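Local coordinates for cytochrome c-552/4 domain-containing protein (Ignicoccus hospitalis KIN4/I, PDB 4QO5), which binds eight c-type hemes as a membrane-associated multiheme cytochrome and probably transfers electrons, although its physiological reaction is not established, at residues A[124-129]-A[306-311]; A[131-136]-A[166-171]. All coordinates share one frame; numbering follows the deposited sequence.

Contact 1: A[124-129]-A[306-311]; sequences SSKAWA and HNVDTR. With HEC (heme c), chain G.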
loop_
_atom_site.group_PDB
_atom_site.type_symbol
_atom_site.label_atom_id
_atom_site.label_comp_id
_atom_site.label_asym_id
_atom_site.label_seq_id
_atom_site.Cartn_x
_atom_site.Cartn_y
_atom_site.Cartn_z
ATOM N N SER A 124 -22.490 -14.455 15.085
ATOM C CA SER A 124 -21.317 -14.502 14.218
ATOM C C SER A 124 -19.998 -14.572 14.987
ATOM O O SER A 124 -19.906 -14.154 16.143
ATOM C CB SER A 124 -21.302 -13.295 13.274
ATOM O OG SER A 124 -20.935 -12.107 13.966
ATOM N N SER A 125 -18.975 -15.089 14.323
ATOM C CA SER A 125 -17.618 -15.096 14.864
ATOM C C SER A 125 -17.130 -13.693 15.209
ATOM O O SER A 125 -16.371 -13.526 16.163
ATOM C CB SER A 125 -16.650 -15.723 13.855
ATOM O OG SER A 125 -17.115 -16.990 13.436
ATOM N N LYS A 126 -17.558 -12.692 14.432
ATOM C CA LYS A 126 -17.164 -11.304 14.699
ATOM C C LYS A 126 -17.612 -10.859 16.085
ATOM O O LYS A 126 -16.845 -10.243 16.815
ATOM C CB LYS A 126 -17.747 -10.358 13.649
ATOM C CG LYS A 126 -17.016 -10.406 12.283
ATOM C CD LYS A 126 -17.716 -9.502 11.277
ATOM C CE LYS A 126 -16.899 -9.337 10.007
ATOM N NZ LYS A 126 -15.827 -8.379 10.355
ATOM N N ALA A 127 -18.856 -11.176 16.443
ATOM C CA ALA A 127 -19.388 -10.724 17.731
ATOM C C ALA A 127 -18.582 -11.326 18.884
ATOM O O ALA A 127 -18.423 -10.713 19.945
ATOM C CB ALA A 127 -20.857 -11.101 17.857
ATOM N N TRP A 128 -18.072 -12.527 18.656
ATOM C CA TRP A 128 -17.353 -13.288 19.669
ATOM C C TRP A 128 -15.841 -13.140 19.591
ATOM O O TRP A 128 -15.106 -13.881 20.262
ATOM C CB TRP A 128 -17.757 -14.772 19.570
ATOM C CG TRP A 128 -19.171 -14.993 20.012
ATOM C CD1 TRP A 128 -20.279 -15.085 19.215
ATOM C CD2 TRP A 128 -19.636 -15.103 21.364
ATOM N NE1 TRP A 128 -21.406 -15.257 19.992
ATOM C CE2 TRP A 128 -21.037 -15.272 21.312
ATOM C CE3 TRP A 128 -19.005 -15.077 22.610
ATOM C CZ2 TRP A 128 -21.812 -15.416 22.460
ATOM C CZ3 TRP A 128 -19.780 -15.225 23.753
ATOM C CH2 TRP A 128 -21.168 -15.395 23.667
ATOM N N ALA A 129 -15.380 -12.165 18.804
ATOM C CA ALA A 129 -13.966 -12.040 18.451
ATOM C C ALA A 129 -13.039 -11.823 19.642
ATOM O O ALA A 129 -11.912 -12.304 19.634
ATOM C CB ALA A 129 -13.745 -10.926 17.392
ATOM N N HIS A 306 -25.704 -10.251 8.222
ATOM C CA HIS A 306 -24.765 -9.642 9.169
ATOM C C HIS A 306 -24.016 -10.708 9.936
ATOM O O HIS A 306 -23.358 -10.440 10.930
ATOM C CB HIS A 306 -25.459 -8.676 10.121
ATOM C CG HIS A 306 -25.564 -7.293 9.571
ATOM N ND1 HIS A 306 -26.530 -6.929 8.656
ATOM C CD2 HIS A 306 -24.796 -6.197 9.767
ATOM C CE1 HIS A 306 -26.372 -5.661 8.334
ATOM N NE2 HIS A 306 -25.335 -5.196 9.000
ATOM N N ASN A 307 -24.150 -11.941 9.475
ATOM C CA ASN A 307 -23.304 -13.012 9.982
ATOM C C ASN A 307 -22.492 -13.479 8.803
ATOM O O ASN A 307 -22.955 -14.328 8.032
ATOM C CB ASN A 307 -24.158 -14.163 10.493
ATOM C CG ASN A 307 -23.318 -15.289 11.087
ATOM O OD1 ASN A 307 -22.094 -15.310 10.944
ATOM N ND2 ASN A 307 -23.972 -16.226 11.734
ATOM N N VAL A 308 -21.288 -12.930 8.655
ATOM C CA VAL A 308 -20.500 -13.213 7.454
ATOM C C VAL A 308 -20.110 -14.684 7.312
ATOM O O VAL A 308 -19.872 -15.147 6.196
ATOM C CB VAL A 308 -19.249 -12.329 7.352
ATOM C CG1 VAL A 308 -19.657 -10.867 7.331
ATOM C CG2 VAL A 308 -18.325 -12.597 8.510
ATOM N N ASP A 309 -20.045 -15.408 8.429
ATOM C CA ASP A 309 -19.708 -16.835 8.418
ATOM C C ASP A 309 -20.601 -17.639 7.467
ATOM O O ASP A 309 -20.159 -18.626 6.865
ATOM C CB ASP A 309 -19.876 -17.458 9.819
ATOM C CG ASP A 309 -19.164 -16.676 10.913
ATOM O OD1 ASP A 309 -19.490 -16.913 12.098
ATOM O OD2 ASP A 309 -18.298 -15.831 10.596
ATOM N N THR A 310 -21.864 -17.230 7.355
ATOM C CA THR A 310 -22.860 -18.015 6.635
ATOM C C THR A 310 -22.570 -18.160 5.144
ATOM O O THR A 310 -23.168 -18.996 4.475
ATOM C CB THR A 310 -24.287 -17.458 6.806
ATOM O OG1 THR A 310 -24.383 -16.173 6.182
ATOM C CG2 THR A 310 -24.627 -17.337 8.270
ATOM N N ARG A 311 -21.659 -17.344 4.633
ATOM C CA ARG A 311 -21.304 -17.389 3.221
ATOM C C ARG A 311 -20.028 -18.174 2.928
ATOM O O ARG A 311 -19.743 -18.486 1.771
ATOM C CB ARG A 311 -21.187 -15.977 2.667
ATOM C CG ARG A 311 -22.497 -15.246 2.730
ATOM C CD ARG A 311 -22.627 -14.329 1.580
ATOM N NE ARG A 311 -23.879 -13.603 1.606
ATOM C CZ ARG A 311 -24.114 -12.558 0.835
ATOM N NH1 ARG A 311 -23.169 -12.152 -0.010
ATOM N NH2 ARG A 311 -25.269 -11.912 0.914
HETATM FE FE HEC G . -13.962 -8.511 9.153
HETATM C CHA HEC G . -13.646 -11.773 10.269
HETATM C CHB HEC G . -15.248 -9.639 6.164
HETATM C CHC HEC G . -14.835 -5.300 8.348
HETATM C CHD HEC G . -12.317 -7.373 11.879
HETATM N NA HEC G . -14.414 -10.348 8.372
HETATM C C1A HEC G . -14.138 -11.558 8.995
HETATM C C2A HEC G . -14.507 -12.612 8.066
HETATM C C3A HEC G . -14.956 -12.034 6.935
HETATM C C4A HEC G . -14.894 -10.597 7.095
HETATM C CMA HEC G . -15.446 -12.737 5.648
HETATM C CAA HEC G . -14.355 -14.119 8.369
HETATM C CBA HEC G . -15.497 -14.647 9.236
HETATM C CGA HEC G . -15.167 -14.510 10.700
HETATM O O1A HEC G . -16.008 -13.919 11.431
HETATM O O2A HEC G . -14.074 -14.971 11.140
HETATM N NB HEC G . -14.829 -7.648 7.572
HETATM C C1B HEC G . -15.348 -8.289 6.452
HETATM C C2B HEC G . -16.051 -7.299 5.649
HETATM C C3B HEC G . -15.968 -6.119 6.300
HETATM C C4B HEC G . -15.175 -6.316 7.478
HETATM C CMB HEC G . -16.820 -7.641 4.353
HETATM C CAB HEC G . -16.567 -4.714 6.057
HETATM C CBB HEC G . -17.891 -4.612 5.260
HETATM N NC HEC G . -13.604 -6.684 9.919
HETATM C C1C HEC G . -14.089 -5.483 9.474
HETATM C C2C HEC G . -13.462 -4.410 10.247
HETATM C C3C HEC G . -13.079 -5.032 11.379
HETATM C C4C HEC G . -12.967 -6.445 11.098
HETATM C CMC HEC G . -14.129 -3.016 10.130
HETATM C CAC HEC G . -12.491 -4.526 12.727
HETATM C CBC HEC G . -12.964 -3.154 13.286
HETATM N ND HEC G . -13.096 -9.452 10.808
HETATM C C1D HEC G . -12.478 -8.731 11.838
HETATM C C2D HEC G . -12.021 -9.646 12.855
HETATM C C3D HEC G . -12.440 -11.024 12.362
HETATM C C4D HEC G . -13.112 -10.805 11.097
HETATM C CMD HEC G . -11.273 -9.296 14.159
HETATM C CAD HEC G . -12.223 -12.365 13.089
HETATM C CBD HEC G . -13.473 -12.707 13.893
HETATM C CGD HEC G . -13.277 -14.074 14.508
HETATM O O1D HEC G . -13.311 -15.085 13.752
HETATM O O2D HEC G . -13.105 -14.153 15.755
HETATM O O HOH W 1 -18.579 -13.385 11.636
#
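A heme c whose iron is held by a lysine and a histidine is covered on its lysine side by this buried contact, where loop 124-129, ending in a type I turn from Lys-126 to Ala-129, meets 306-311, with its 3-10 segment 308-311. Lys-126 is almost fully extended until chi4 (-77°) bends NZ onto the iron, 2.2 Å from FE; His-239 supplies the other axial bond. Val-308 crosses the lysine at about a right angle, its CG2 3.9 Å from Lys-126 CE, and the same methyl packs on CBA, the propionate methylene next to the carboxylate, and on C3A. Asp-309 grips the loop at Ser-125 through OD1: Ser-125 N arrives on its syn lone pair at 2.9 Å (157° at the hydrogen), while Ser-125 OG comes from above the carboxylate plane at 2.7 Å. Asp-309 OD2 lies 3.1 Å from propionate O1A, and one water donates to both oxygens while accepting from Lys-126 N; such crowding would probably favour protonation of one acid. An alanine at Asp-309 would remove these acceptors and would probably loosen both the loop at Ser-125 and the propionate water. First-shell Lys-126, packed round by Val-308, Ser-125, Asp-309 and water, completes a six-coordinate lysine-histidine heme c.

Contact 2: A[131-136]-A[166-171]; sequences YNLMHN and SCLACH. With HEC (heme c), chain E.
Leu-133, on helix 129-134, lies across the histidine of a CxxCH heme-attachment motif formed by Cys-167, Cys-170 and His-171, the two side chains crossing at about a right angle. With CG anti to the backbone N (chi1 -176°) and chi2 at 59°, the leucine splits its methyls between two partners. CD2 sits squarely over one face of the imidazole, 3.7 Å from the centroid of the His-171 ring and 11° off its normal, a CH-pi contact; the same methyl reaches Cys-167 CB at 3.8 Å. CD1 turns instead to the porphyrin, 3.4 Å from the meso carbon CHB of the heme. The leucine thus bears on both the iron-binding ring and the macrocycle, and is likely to limit turning of the imidazole about its bond to the iron. Next to it, Met-134 and Leu-168 meet tip to tip, Met-134 CG being 3.9 Å from Leu-168 CD2, with the methionine chain bent at chi2 and chi3. Tyr-139 and Val-143 of helix 137-147 also pack on Leu-133, and Gln-489 of the second subunit touches Ala-169 and Cys-170. Both cysteines are covalently joined to the heme, and Cys-167 O accepts from the backbone N of Cys-170 and of His-171, keeping the motif compact. His-171 NE2 binds FE at 2.2 Å, and a water lies on the other side of the porphyrin, its oxygen 2.5 Å from the same iron.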
loop_
_atom_site.group_PDB
_atom_site.type_symbol
_atom_site.label_atom_id
_atom_site.label_comp_id
_atom_site.label_asym_id
_atom_site.label_seq_id
_atom_site.Cartn_x
_atom_site.Cartn_y
_atom_site.Cartn_z
ATOM N N TYR A 131 -13.520 -13.041 22.761
ATOM C CA TYR A 131 -13.409 -14.341 23.409
ATOM C C TYR A 131 -12.687 -15.375 22.546
ATOM O O TYR A 131 -11.891 -16.179 23.055
ATOM C CB TYR A 131 -14.786 -14.835 23.873
ATOM C CG TYR A 131 -15.367 -13.886 24.885
ATOM C CD1 TYR A 131 -14.910 -13.882 26.200
ATOM C CD2 TYR A 131 -16.330 -12.956 24.519
ATOM C CE1 TYR A 131 -15.426 -12.998 27.132
ATOM C CE2 TYR A 131 -16.846 -12.063 25.443
ATOM C CZ TYR A 131 -16.393 -12.088 26.743
ATOM O OH TYR A 131 -16.910 -11.197 27.652
ATOM N N ASN A 132 -12.944 -15.336 21.245
ATOM C CA ASN A 132 -12.237 -16.235 20.321
ATOM C C ASN A 132 -10.729 -16.096 20.428
ATOM O O ASN A 132 -9.999 -17.089 20.396
ATOM C CB ASN A 132 -12.694 -16.028 18.877
ATOM C CG ASN A 132 -14.103 -16.547 18.630
ATOM O OD1 ASN A 132 -14.615 -17.353 19.400
ATOM N ND2 ASN A 132 -14.738 -16.070 17.560
ATOM N N LEU A 133 -10.269 -14.857 20.586
ATOM C CA LEU A 133 -8.853 -14.566 20.715
ATOM C C LEU A 133 -8.355 -14.739 22.144
ATOM O O LEU A 133 -7.412 -15.488 22.402
ATOM C CB LEU A 133 -8.563 -13.126 20.255
ATOM C CG LEU A 133 -7.088 -12.750 20.260
ATOM C CD1 LEU A 133 -6.361 -13.712 19.341
ATOM C CD2 LEU A 133 -6.894 -11.310 19.805
ATOM N N MET A 134 -8.994 -14.047 23.080
ATOM C CA MET A 134 -8.398 -13.859 24.399
ATOM C C MET A 134 -8.711 -14.979 25.386
ATOM O O MET A 134 -7.947 -15.223 26.311
ATOM C CB MET A 134 -8.783 -12.488 24.962
ATOM C CG MET A 134 -8.253 -11.345 24.083
ATOM S SD MET A 134 -6.468 -11.075 24.248
ATOM C CE MET A 134 -6.430 -10.094 25.763
ATOM N N HIS A 135 -9.823 -15.670 25.168
ATOM C CA HIS A 135 -10.199 -16.795 26.017
ATOM C C HIS A 135 -9.853 -18.151 25.402
ATOM O O HIS A 135 -10.316 -19.191 25.864
ATOM C CB HIS A 135 -11.681 -16.725 26.377
ATOM C CG HIS A 135 -11.987 -15.695 27.417
ATOM N ND1 HIS A 135 -12.918 -15.893 28.411
ATOM C CD2 HIS A 135 -11.465 -14.463 27.629
ATOM C CE1 HIS A 135 -12.963 -14.826 29.189
ATOM N NE2 HIS A 135 -12.093 -13.942 28.736
ATOM N N ASN A 136 -9.054 -18.132 24.343
ATOM C CA ASN A 136 -8.438 -19.346 23.828
ATOM C C ASN A 136 -7.011 -19.374 24.362
ATOM O O ASN A 136 -6.209 -18.485 24.035
ATOM C CB ASN A 136 -8.445 -19.339 22.290
ATOM C CG ASN A 136 -7.925 -20.629 21.692
ATOM O OD1 ASN A 136 -6.840 -21.101 22.045
ATOM N ND2 ASN A 136 -8.707 -21.220 20.786
ATOM N N SER A 166 -2.909 -2.895 19.665
ATOM C CA SER A 166 -2.647 -3.876 18.597
ATOM C C SER A 166 -3.815 -4.835 18.348
ATOM O O SER A 166 -4.811 -4.434 17.744
ATOM C CB SER A 166 -1.323 -4.628 18.824
ATOM O OG SER A 166 -1.261 -5.279 20.069
ATOM N N CYS A 167 -3.717 -6.066 18.833
ATOM C CA CYS A 167 -4.755 -7.078 18.532
ATOM C C CYS A 167 -6.156 -6.582 18.849
ATOM O O CYS A 167 -7.075 -6.795 18.068
ATOM C CB CYS A 167 -4.569 -8.372 19.304
ATOM S SG CYS A 167 -2.918 -8.893 19.682
ATOM N N LEU A 168 -6.332 -5.933 20.004
ATOM C CA LEU A 168 -7.688 -5.602 20.434
ATOM C C LEU A 168 -8.309 -4.441 19.662
ATOM O O LEU A 168 -9.519 -4.242 19.709
ATOM C CB LEU A 168 -7.739 -5.369 21.950
ATOM C CG LEU A 168 -7.122 -6.543 22.708
ATOM C CD1 LEU A 168 -7.252 -6.326 24.207
ATOM C CD2 LEU A 168 -7.788 -7.873 22.311
ATOM N N ALA A 169 -7.492 -3.678 18.935
ATOM C CA ALA A 169 -8.034 -2.626 18.075
ATOM C C ALA A 169 -8.953 -3.210 16.989
ATOM O O ALA A 169 -9.940 -2.589 16.581
ATOM C CB ALA A 169 -6.903 -1.817 17.428
ATOM N N CYS A 170 -8.621 -4.393 16.495
ATOM C CA CYS A 170 -9.475 -5.012 15.492
ATOM C C CYS A 170 -10.453 -5.995 16.071
ATOM O O CYS A 170 -11.593 -6.052 15.624
ATOM C CB CYS A 170 -8.644 -5.744 14.464
ATOM S SG CYS A 170 -7.581 -4.514 13.676
ATOM N N HIS A 171 -9.987 -6.784 17.036
ATOM C CA HIS A 171 -10.813 -7.827 17.644
ATOM C C HIS A 171 -11.831 -7.295 18.662
ATOM O O HIS A 171 -12.882 -7.907 18.867
ATOM C CB HIS A 171 -9.928 -8.889 18.328
ATOM C CG HIS A 171 -9.239 -9.810 17.367
ATOM N ND1 HIS A 171 -9.669 -11.103 17.137
ATOM C CD2 HIS A 171 -8.148 -9.628 16.580
ATOM C CE1 HIS A 171 -8.877 -11.674 16.249
ATOM N NE2 HIS A 171 -7.947 -10.803 15.901
HETATM FE FE HEC E . -6.318 -11.219 14.434
HETATM C CHA HEC E . -8.475 -13.659 13.203
HETATM C CHB HEC E . -4.814 -13.623 16.347
HETATM C CHC HEC E . -4.017 -8.914 15.546
HETATM C CHD HEC E . -7.452 -8.998 12.130
HETATM N NA HEC E . -6.576 -13.253 14.664
HETATM C C1A HEC E . -7.583 -14.046 14.169
HETATM C C2A HEC E . -7.526 -15.331 14.838
HETATM C C3A HEC E . -6.503 -15.292 15.690
HETATM C C4A HEC E . -5.888 -13.999 15.594
HETATM C CMA HEC E . -5.981 -16.390 16.638
HETATM C CAA HEC E . -8.489 -16.522 14.622
HETATM C CBA HEC E . -9.459 -16.456 15.808
HETATM C CGA HEC E . -10.564 -17.485 15.725
HETATM O O1A HEC E . -10.590 -18.416 16.570
HETATM O O2A HEC E . -11.417 -17.369 14.815
HETATM N NB HEC E . -4.779 -11.273 15.696
HETATM C C1B HEC E . -4.279 -12.362 16.368
HETATM C C2B HEC E . -3.169 -11.959 17.190
HETATM C C3B HEC E . -2.914 -10.677 16.899
HETATM C C4B HEC E . -3.955 -10.206 16.016
HETATM C CMB HEC E . -2.323 -12.956 18.022
HETATM C CAB HEC E . -1.804 -9.702 17.354
HETATM C CBB HEC E . -0.467 -10.253 17.895
HETATM N NC HEC E . -5.763 -9.366 13.940
HETATM C C1C HEC E . -4.880 -8.514 14.563
HETATM C C2C HEC E . -5.144 -7.159 14.123
HETATM C C3C HEC E . -5.973 -7.306 13.079
HETATM C C4C HEC E . -6.461 -8.632 13.016
HETATM C CMC HEC E . -4.203 -5.981 14.487
HETATM C CAC HEC E . -6.598 -6.387 12.042
HETATM C CBC HEC E . -5.488 -5.555 11.331
HETATM N ND HEC E . -7.744 -11.307 12.917
HETATM C C1D HEC E . -8.023 -10.253 12.066
HETATM C C2D HEC E . -8.978 -10.684 11.082
HETATM C C3D HEC E . -9.287 -12.140 11.400
HETATM C C4D HEC E . -8.479 -12.444 12.554
HETATM C CMD HEC E . -9.563 -9.844 9.943
HETATM C CAD HEC E . -10.227 -13.100 10.633
HETATM C CBD HEC E . -9.486 -13.520 9.367
HETATM C CGD HEC E . -10.210 -14.628 8.650
HETATM O O1D HEC E . -9.911 -14.835 7.448
HETATM O O2D HEC E . -11.076 -15.294 9.258
HETATM O O HOH W 2 -4.700 -11.764 12.585
#

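Overall arrangement
From the N terminus, the chain leaves helix 115-122, makes the turn 124-129 and enters helix 129-134, so the first segments of both contacts follow one another almost directly. Helix 137-147 and the short strands 149-151 and 154-156 come next, before 166-171 returns to close contact 2, a loop of 29 intervening residues. The chain then passes through the long strands 176-185 and 188-196 and several further heme ligands; only at 306-311 does contact 1 close, its wider loop enclosing the smaller one. The contact centres are about 14 Å apart, and Ala-129 packs against His-171. Asn-132, in 131-136, also hydrogen-bonds to the lysine-ligated heme, tying the two heme sites together.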